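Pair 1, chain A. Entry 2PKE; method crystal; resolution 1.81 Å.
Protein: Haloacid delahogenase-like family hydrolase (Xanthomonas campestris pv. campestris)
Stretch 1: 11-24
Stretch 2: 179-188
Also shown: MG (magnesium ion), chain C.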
# COMPACT_ATOMS: atom_id res chain seq x y z
N GLN A 11 28.17 11.94 -16.46
CA GLN A 11 28.13 11.16 -15.20
C GLN A 11 27.59 9.76 -15.49
O GLN A 11 26.86 9.56 -16.46
CB GLN A 11 27.29 11.86 -14.11
CG GLN A 11 25.80 11.80 -14.34
CD GLN A 11 25.04 12.76 -13.43
OE1 GLN A 11 25.25 13.97 -13.51
NE2 GLN A 11 24.16 12.23 -12.58
N ALA A 12 27.93 8.80 -14.63
CA ALA A 12 27.53 7.40 -14.85
C ALA A 12 26.29 7.07 -14.01
O ALA A 12 25.29 6.63 -14.56
CB ALA A 12 28.67 6.44 -14.53
N ILE A 13 26.31 7.38 -12.72
CA ILE A 13 25.13 7.14 -11.88
C ILE A 13 24.08 8.23 -12.18
O ILE A 13 24.41 9.41 -12.29
CB ILE A 13 25.51 7.14 -10.37
CG1 ILE A 13 26.42 5.97 -9.99
CG2 ILE A 13 24.24 7.25 -9.42
CD1 ILE A 13 25.92 4.65 -10.40
N GLN A 14 22.82 7.85 -12.33
CA GLN A 14 21.76 8.81 -12.66
C GLN A 14 20.68 8.91 -11.59
O GLN A 14 19.94 9.89 -11.58
CB GLN A 14 21.10 8.43 -13.99
CG GLN A 14 22.03 8.35 -15.19
CD GLN A 14 22.52 9.68 -15.64
OE1 GLN A 14 21.90 10.71 -15.33
NE2 GLN A 14 23.63 9.69 -16.40
N LEU A 15 20.57 7.91 -10.72
CA LEU A 15 19.47 7.83 -9.80
C LEU A 15 19.95 7.33 -8.45
O LEU A 15 20.69 6.39 -8.38
CB LEU A 15 18.38 6.92 -10.33
CG LEU A 15 17.13 6.72 -9.49
CD1 LEU A 15 16.27 8.00 -9.30
CD2 LEU A 15 16.23 5.60 -10.07
N VAL A 16 19.54 7.99 -7.39
CA VAL A 16 19.90 7.56 -6.06
C VAL A 16 18.61 7.26 -5.31
O VAL A 16 17.72 8.11 -5.21
CB VAL A 16 20.72 8.60 -5.33
CG1 VAL A 16 21.10 8.07 -3.93
CG2 VAL A 16 21.97 8.98 -6.13
N GLY A 17 18.51 6.03 -4.82
CA GLY A 17 17.36 5.61 -4.09
C GLY A 17 17.67 5.67 -2.62
O GLY A 17 18.81 5.47 -2.24
N PHE A 18 16.66 5.98 -1.80
CA PHE A 18 16.81 6.05 -0.38
C PHE A 18 15.77 5.15 0.26
O PHE A 18 14.59 5.24 -0.08
CB PHE A 18 16.57 7.47 0.13
CG PHE A 18 17.60 8.46 -0.33
CD1 PHE A 18 17.51 9.05 -1.57
CD2 PHE A 18 18.68 8.77 0.47
CE1 PHE A 18 18.48 9.96 -1.99
CE2 PHE A 18 19.62 9.68 0.05
CZ PHE A 18 19.50 10.27 -1.19
N ASP A 19 16.18 4.37 1.23
CA ASP A 19 15.23 3.78 2.19
C ASP A 19 14.64 4.86 3.11
O ASP A 19 15.17 5.98 3.21
CB ASP A 19 15.95 2.70 3.02
CG ASP A 19 15.08 2.03 4.05
OD1 ASP A 19 13.90 1.68 3.75
OD2 ASP A 19 15.57 1.82 5.21
N GLY A 20 13.53 4.58 3.78
CA GLY A 20 13.00 5.57 4.74
C GLY A 20 13.32 5.20 6.19
O GLY A 20 14.15 5.83 6.85
N ASP A 21 12.62 4.20 6.69
CA ASP A 21 12.68 3.82 8.10
C ASP A 21 14.11 3.47 8.49
O ASP A 21 14.76 2.60 7.87
CB ASP A 21 11.82 2.58 8.37
CG ASP A 21 10.30 2.83 8.31
OD1 ASP A 21 9.79 3.92 8.51
OD2 ASP A 21 9.58 1.84 8.14
N ASP A 22 14.65 4.21 9.45
CA ASP A 22 15.97 3.99 10.01
C ASP A 22 17.12 4.38 9.08
O ASP A 22 18.28 4.05 9.36
CB ASP A 22 16.13 2.55 10.47
CG ASP A 22 14.97 2.11 11.32
OD1 ASP A 22 14.69 2.80 12.32
OD2 ASP A 22 14.30 1.13 10.91
N THR A 23 16.77 5.10 8.02
CA THR A 23 17.71 5.66 7.05
C THR A 23 17.51 7.21 6.98
O THR A 23 18.44 7.99 7.24
CB THR A 23 17.57 5.04 5.63
OG1 THR A 23 17.88 3.64 5.67
CG2 THR A 23 18.49 5.76 4.65
N LEU A 24 16.29 7.63 6.61
CA LEU A 24 15.92 9.05 6.61
C LEU A 24 15.33 9.53 7.96
O LEU A 24 15.48 10.69 8.32
CB LEU A 24 14.93 9.37 5.49
CG LEU A 24 15.33 8.99 4.05
CD1 LEU A 24 14.13 9.22 3.16
CD2 LEU A 24 16.51 9.80 3.61
N ALA A 179 20.65 -0.97 -14.04
CA ALA A 179 21.03 -0.97 -12.64
C ALA A 179 22.39 -0.38 -12.38
O ALA A 179 22.60 0.18 -11.30
CB ALA A 179 20.91 -2.38 -12.06
N GLU A 180 23.33 -0.44 -13.32
CA GLU A 180 24.66 0.16 -13.10
C GLU A 180 24.67 1.69 -12.98
O GLU A 180 25.72 2.28 -12.67
CB GLU A 180 25.69 -0.27 -14.14
CG GLU A 180 25.43 0.29 -15.59
CD GLU A 180 24.58 -0.62 -16.44
OE1 GLU A 180 24.00 -1.61 -15.89
OE2 GLU A 180 24.46 -0.34 -17.65
N ARG A 181 23.53 2.32 -13.25
CA ARG A 181 23.36 3.74 -13.08
C ARG A 181 22.49 4.09 -11.86
O ARG A 181 22.06 5.22 -11.74
CB ARG A 181 22.77 4.35 -14.35
CG ARG A 181 23.59 4.04 -15.56
CD ARG A 181 23.21 4.90 -16.76
NE ARG A 181 23.80 4.31 -17.97
CZ ARG A 181 23.27 4.33 -19.18
NH1 ARG A 181 22.11 4.92 -19.43
NH2 ARG A 181 23.91 3.73 -20.18
N PHE A 182 22.34 3.15 -10.92
CA PHE A 182 21.55 3.34 -9.74
C PHE A 182 22.33 2.98 -8.50
O PHE A 182 23.01 1.95 -8.47
CB PHE A 182 20.26 2.52 -9.88
CG PHE A 182 19.43 2.46 -8.67
CD1 PHE A 182 18.70 3.55 -8.21
CD2 PHE A 182 19.35 1.28 -7.97
CE1 PHE A 182 17.91 3.43 -7.08
CE2 PHE A 182 18.56 1.16 -6.86
CZ PHE A 182 17.81 2.24 -6.43
N VAL A 183 22.25 3.86 -7.50
CA VAL A 183 22.77 3.61 -6.16
C VAL A 183 21.58 3.59 -5.22
O VAL A 183 20.73 4.45 -5.26
CB VAL A 183 23.78 4.71 -5.69
CG1 VAL A 183 24.38 4.34 -4.35
CG2 VAL A 183 24.93 4.91 -6.70
N MSE A 184 21.57 2.62 -4.31
CA MSE A 184 20.55 2.56 -3.26
C MSE A 184 21.20 2.79 -1.89
O MSE A 184 22.24 2.16 -1.59
CB MSE A 184 19.86 1.20 -3.28
CG MSE A 184 18.84 1.04 -2.14
SE MSE A 184 17.19 2.06 -2.30
CE MSE A 184 16.56 1.31 -0.64
N ILE A 185 20.57 3.68 -1.08
CA ILE A 185 21.06 4.01 0.28
C ILE A 185 20.10 3.44 1.30
O ILE A 185 18.91 3.71 1.25
CB ILE A 185 21.23 5.52 0.51
CG1 ILE A 185 22.16 6.15 -0.53
CG2 ILE A 185 21.74 5.78 1.95
CD1 ILE A 185 22.38 7.63 -0.35
N GLY A 186 20.62 2.63 2.23
CA GLY A 186 19.79 2.12 3.29
C GLY A 186 20.51 1.52 4.48
O GLY A 186 21.72 1.39 4.50
N ASN A 187 19.73 1.17 5.49
CA ASN A 187 20.29 0.66 6.73
C ASN A 187 20.31 -0.84 6.84
O ASN A 187 20.88 -1.35 7.80
CB ASN A 187 19.51 1.21 7.93
CG ASN A 187 18.09 0.68 8.01
OD1 ASN A 187 17.22 1.13 7.26
ND2 ASN A 187 17.83 -0.24 8.95
N SER A 188 19.65 -1.55 5.92
CA SER A 188 19.61 -3.03 5.94
C SER A 188 20.39 -3.59 4.74
O SER A 188 20.01 -3.34 3.62
CB SER A 188 18.15 -3.50 5.89
OG SER A 188 18.08 -4.89 5.69
MG MG C . 15.19 0.84 6.90
O HOH W 1 13.26 0.58 6.00
O HOH W 2 14.94 -0.16 8.69
O HOH W 3 15.88 -0.95 5.86

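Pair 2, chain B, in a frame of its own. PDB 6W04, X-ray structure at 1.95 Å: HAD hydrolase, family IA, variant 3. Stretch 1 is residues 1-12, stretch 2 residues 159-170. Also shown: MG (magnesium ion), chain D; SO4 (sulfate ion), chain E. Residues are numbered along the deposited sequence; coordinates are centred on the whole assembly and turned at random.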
# COMPACT_ATOMS: atom_id res chain seq x y z
N MET B 1 -2.22 -20.21 -9.92
CA MET B 1 -1.69 -18.99 -9.31
C MET B 1 -0.17 -19.06 -9.22
O MET B 1 0.39 -20.00 -8.67
CB MET B 1 -2.29 -18.78 -7.92
CG MET B 1 -1.63 -17.66 -7.15
SD MET B 1 -2.38 -17.32 -5.54
CE MET B 1 -2.20 -18.90 -4.73
N GLU B 2 0.50 -18.04 -9.77
CA GLU B 2 1.95 -18.06 -9.83
C GLU B 2 2.61 -17.22 -8.74
O GLU B 2 3.74 -17.53 -8.35
CB GLU B 2 2.43 -17.59 -11.21
CG GLU B 2 2.16 -18.62 -12.31
CD GLU B 2 2.65 -18.19 -13.69
OE1 GLU B 2 3.49 -17.28 -13.77
OE2 GLU B 2 2.20 -18.78 -14.70
N ALA B 3 1.93 -16.19 -8.23
CA ALA B 3 2.53 -15.33 -7.23
C ALA B 3 1.45 -14.54 -6.52
O ALA B 3 0.31 -14.45 -6.98
CB ALA B 3 3.56 -14.38 -7.84
N VAL B 4 1.83 -13.98 -5.37
CA VAL B 4 1.02 -13.02 -4.62
C VAL B 4 1.81 -11.73 -4.50
O VAL B 4 2.98 -11.75 -4.09
CB VAL B 4 0.66 -13.55 -3.23
CG1 VAL B 4 -0.14 -12.50 -2.46
CG2 VAL B 4 -0.06 -14.88 -3.32
N LEU B 5 1.18 -10.61 -4.83
CA LEU B 5 1.83 -9.31 -4.72
C LEU B 5 1.09 -8.52 -3.65
O LEU B 5 -0.09 -8.21 -3.82
CB LEU B 5 1.81 -8.58 -6.07
CG LEU B 5 2.19 -9.48 -7.26
CD1 LEU B 5 2.08 -8.74 -8.61
CD2 LEU B 5 3.60 -10.08 -7.04
N PHE B 6 1.76 -8.25 -2.52
CA PHE B 6 1.14 -7.48 -1.44
C PHE B 6 1.46 -5.99 -1.53
O PHE B 6 2.64 -5.60 -1.51
CB PHE B 6 1.63 -7.95 -0.06
CG PHE B 6 1.31 -9.39 0.28
CD1 PHE B 6 0.15 -9.70 0.98
CD2 PHE B 6 2.22 -10.40 0.01
CE1 PHE B 6 -0.14 -11.02 1.36
CE2 PHE B 6 1.93 -11.73 0.36
CZ PHE B 6 0.77 -12.03 1.04
N ASP B 7 0.42 -5.17 -1.53
CA ASP B 7 0.60 -3.76 -1.16
C ASP B 7 0.98 -3.69 0.31
O ASP B 7 0.69 -4.62 1.08
CB ASP B 7 -0.68 -2.99 -1.40
CG ASP B 7 -0.57 -1.53 -1.03
OD1 ASP B 7 0.42 -0.88 -1.42
OD2 ASP B 7 -1.50 -1.03 -0.36
N PHE B 8 1.61 -2.60 0.74
CA PHE B 8 2.03 -2.53 2.13
C PHE B 8 1.16 -1.60 2.96
O PHE B 8 0.40 -2.08 3.82
CB PHE B 8 3.51 -2.17 2.24
CG PHE B 8 4.06 -2.42 3.62
CD1 PHE B 8 4.46 -3.70 3.99
CD2 PHE B 8 4.08 -1.40 4.56
CE1 PHE B 8 4.92 -3.95 5.27
CE2 PHE B 8 4.55 -1.64 5.84
CZ PHE B 8 4.97 -2.92 6.19
N ASN B 9 1.21 -0.28 2.73
CA ASN B 9 0.44 0.67 3.54
C ASN B 9 -1.05 0.47 3.36
O ASN B 9 -1.56 0.49 2.24
CB ASN B 9 0.82 2.10 3.15
CG ASN B 9 2.31 2.34 3.28
OD1 ASN B 9 3.05 2.34 2.29
ND2 ASN B 9 2.76 2.50 4.51
N GLY B 10 -1.77 0.30 4.47
CA GLY B 10 -3.20 0.09 4.43
C GLY B 10 -3.61 -1.33 4.13
O GLY B 10 -4.79 -1.66 4.28
N THR B 11 -2.67 -2.18 3.76
CA THR B 11 -2.93 -3.57 3.40
C THR B 11 -2.24 -4.52 4.36
O THR B 11 -2.91 -5.32 5.02
CB THR B 11 -2.46 -3.80 1.94
OG1 THR B 11 -3.28 -3.03 1.04
CG2 THR B 11 -2.53 -5.28 1.56
N LEU B 12 -0.90 -4.46 4.48
CA LEU B 12 -0.19 -5.28 5.45
C LEU B 12 -0.10 -4.64 6.83
O LEU B 12 0.02 -5.36 7.83
CB LEU B 12 1.22 -5.61 4.94
CG LEU B 12 1.27 -6.73 3.90
CD1 LEU B 12 2.67 -6.91 3.33
CD2 LEU B 12 0.77 -8.08 4.51
N VAL B 159 7.33 -14.23 -13.01
CA VAL B 159 6.02 -14.84 -13.18
C VAL B 159 5.20 -14.00 -14.14
O VAL B 159 5.53 -12.85 -14.44
CB VAL B 159 5.28 -15.02 -11.83
CG1 VAL B 159 6.08 -15.93 -10.90
CG2 VAL B 159 5.04 -13.64 -11.18
N SER B 160 4.10 -14.57 -14.62
CA SER B 160 3.18 -13.88 -15.50
C SER B 160 2.17 -13.09 -14.67
O SER B 160 1.57 -13.64 -13.74
CB SER B 160 2.47 -14.87 -16.43
OG SER B 160 1.11 -14.52 -16.57
N ILE B 161 2.00 -11.81 -15.01
CA ILE B 161 1.17 -10.91 -14.19
C ILE B 161 -0.26 -11.44 -14.08
O ILE B 161 -0.89 -11.30 -13.02
CB ILE B 161 1.18 -9.47 -14.76
CG1 ILE B 161 0.36 -8.52 -13.88
CG2 ILE B 161 0.62 -9.43 -16.19
CD1 ILE B 161 0.88 -8.39 -12.46
N SER B 162 -0.77 -12.06 -15.14
CA SER B 162 -2.17 -12.45 -15.13
C SER B 162 -2.44 -13.68 -14.29
O SER B 162 -3.59 -14.09 -14.15
CB SER B 162 -2.68 -12.67 -16.56
OG SER B 162 -1.89 -13.62 -17.23
N HIS B 163 -1.40 -14.29 -13.72
CA HIS B 163 -1.59 -15.35 -12.74
C HIS B 163 -1.16 -14.89 -11.35
O HIS B 163 -0.82 -15.71 -10.49
CB HIS B 163 -0.86 -16.61 -13.19
CG HIS B 163 -1.34 -17.11 -14.51
ND1 HIS B 163 -0.62 -16.93 -15.68
CD2 HIS B 163 -2.49 -17.73 -14.87
CE1 HIS B 163 -1.30 -17.45 -16.69
NE2 HIS B 163 -2.43 -17.93 -16.23
N CYS B 164 -1.20 -13.59 -11.12
CA CYS B 164 -0.85 -13.00 -9.83
C CYS B 164 -2.10 -12.51 -9.11
O CYS B 164 -2.98 -11.89 -9.71
CB CYS B 164 0.12 -11.82 -9.99
SG CYS B 164 1.80 -12.29 -10.45
N ILE B 165 -2.16 -12.81 -7.81
CA ILE B 165 -3.07 -12.14 -6.88
C ILE B 165 -2.40 -10.87 -6.37
O ILE B 165 -1.21 -10.87 -6.04
CB ILE B 165 -3.44 -13.07 -5.72
CG1 ILE B 165 -4.28 -14.24 -6.24
CG2 ILE B 165 -4.16 -12.29 -4.64
CD1 ILE B 165 -5.70 -13.83 -6.72
N VAL B 166 -3.17 -9.78 -6.31
CA VAL B 166 -2.76 -8.54 -5.68
C VAL B 166 -3.73 -8.23 -4.55
O VAL B 166 -4.95 -8.25 -4.76
CB VAL B 166 -2.71 -7.37 -6.69
CG1 VAL B 166 -2.48 -6.04 -5.95
CG2 VAL B 166 -1.63 -7.64 -7.73
N PHE B 167 -3.20 -7.98 -3.36
CA PHE B 167 -3.96 -7.48 -2.21
C PHE B 167 -3.77 -5.97 -2.14
O PHE B 167 -2.63 -5.49 -2.11
CB PHE B 167 -3.49 -8.12 -0.91
CG PHE B 167 -3.89 -9.59 -0.76
CD1 PHE B 167 -2.95 -10.59 -0.93
CD2 PHE B 167 -5.18 -9.93 -0.40
CE1 PHE B 167 -3.30 -11.94 -0.76
CE2 PHE B 167 -5.55 -11.27 -0.24
CZ PHE B 167 -4.60 -12.27 -0.42
N GLU B 168 -4.87 -5.23 -2.12
CA GLU B 168 -4.79 -3.77 -2.20
C GLU B 168 -5.91 -3.18 -1.37
O GLU B 168 -6.93 -3.84 -1.15
CB GLU B 168 -4.89 -3.30 -3.66
CG GLU B 168 -3.57 -3.04 -4.32
CD GLU B 168 -2.97 -1.72 -3.85
OE1 GLU B 168 -3.57 -1.06 -2.95
OE2 GLU B 168 -1.91 -1.35 -4.40
N ASP B 169 -5.73 -1.92 -0.92
CA ASP B 169 -6.70 -1.27 -0.04
C ASP B 169 -7.29 0.02 -0.59
O ASP B 169 -8.16 0.60 0.07
CB ASP B 169 -6.08 -0.97 1.33
CG ASP B 169 -5.01 0.10 1.27
OD1 ASP B 169 -5.15 1.14 1.96
OD2 ASP B 169 -4.01 -0.10 0.55
N THR B 170 -6.84 0.49 -1.76
CA THR B 170 -7.32 1.75 -2.30
C THR B 170 -7.85 1.58 -3.71
O THR B 170 -7.53 0.62 -4.41
CB THR B 170 -6.21 2.81 -2.34
OG1 THR B 170 -5.19 2.35 -3.23
CG2 THR B 170 -5.63 3.05 -0.94
MG MG D . -2.16 0.83 0.24
S SO4 E . -2.37 4.92 -3.70
O1 SO4 E . -3.34 5.72 -2.96
O2 SO4 E . -2.62 3.50 -3.44
O3 SO4 E . -1.01 5.26 -3.30
O4 SO4 E . -2.50 5.21 -5.12
O HOH W 4 -2.62 1.05 -1.83
O HOH W 5 -3.10 2.61 1.12

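In both pairs two parallel strands lie side by side and, with the residues that follow, help to hold a magnesium ion. The strand axes approach to 4.5 Å at 20° in pair 1 and 4.6 Å at 18° in pair 2, and fourteen central residues superpose with an RMSD of 0.5 Å. The backbone ladder is the constant element. In pair 1, Gly A17 N donates to Val A183 O (2.8 Å) and Ile A185 N to Gly A17 O (2.8 Å); at the matched positions of pair 2, Leu B5 N donates to Ile B165 O (2.7 Å) and Phe B167 N to Leu B5 O (3.2 Å). Such bonds need no particular side chain, so the side chains are free to differ.

The sheet face carrying Leu A15, Phe A182 and Met A184 differs most. Gly A17 leaves room there: the ring of Phe A182 brings CE1 to 3.5 Å from Gly A17 N, and a CB on the glycine would lie only 2.9 Å from Phe A182 CE1 and 3.1 Å from Met A184 SE, the selenium of a selenomethionine. Leu A15 CD2 packs against Phe A182 CD1 at 3.7 Å. Pair 2 distributes the bulk the other way. Leu B5 matches the glycine, while Ala B3, Cys B164 and Val B166, all smaller than their counterparts, match Leu A15, Phe A182 and Met A184. Leu B5 CD1 reaches Cys B164 CB at 3.9 Å, and its CB lies 3.9 Å from Val B166 CG2. Large side chains from the second strand fill the space over a glycine in one pair; a leucine from the first strand occupies it in the other.

The face bearing Val A16 and Phe A18 is more conservative, for Val B4 and Phe B6 match them. Branched Val A183 and Ile B165 also correspond, both suited to an extended backbone. Ile A185 CD1 meets Val A16 CG1 at 3.8 Å and Phe A18 CE2 at 3.5 Å. Phe B167 takes its place: CE1 lies 3.6 Å from Val B4 CG1, which sits at the ring edge, and CD1 lies 3.7 Å from Phe B6 CE1. The two phenylalanine planes are near parallel, at 15°, but slid apart, so the rings barely overlap.

Close to the metal, Asp A19 and Asp B7 point toward the other stretch, and their OD2 atoms bind magnesium at 2.0 and 2.1 Å. Asn A187 OD1 and Asp B169 OD2 each bind it at 2.1 Å: amide and carboxylate both offer an oxygen, though the carboxylate brings negative charge. The metal explains why Asp A19 OD2 and Asn A187 OD1 can lie 2.7 Å apart, and Asp B7 OD2 and Asp B169 OD2 2.8 Å apart, without a hydrogen bond. Thr A23 and Thr B11 also point inward, placing a hydroxyl beside these ligands and a methyl near the second strand: Thr A23 OG1 is 3.0 Å from Asn A187 OD1, and Thr B11 OG1 is 3.1 Å from Asp B169 OD2.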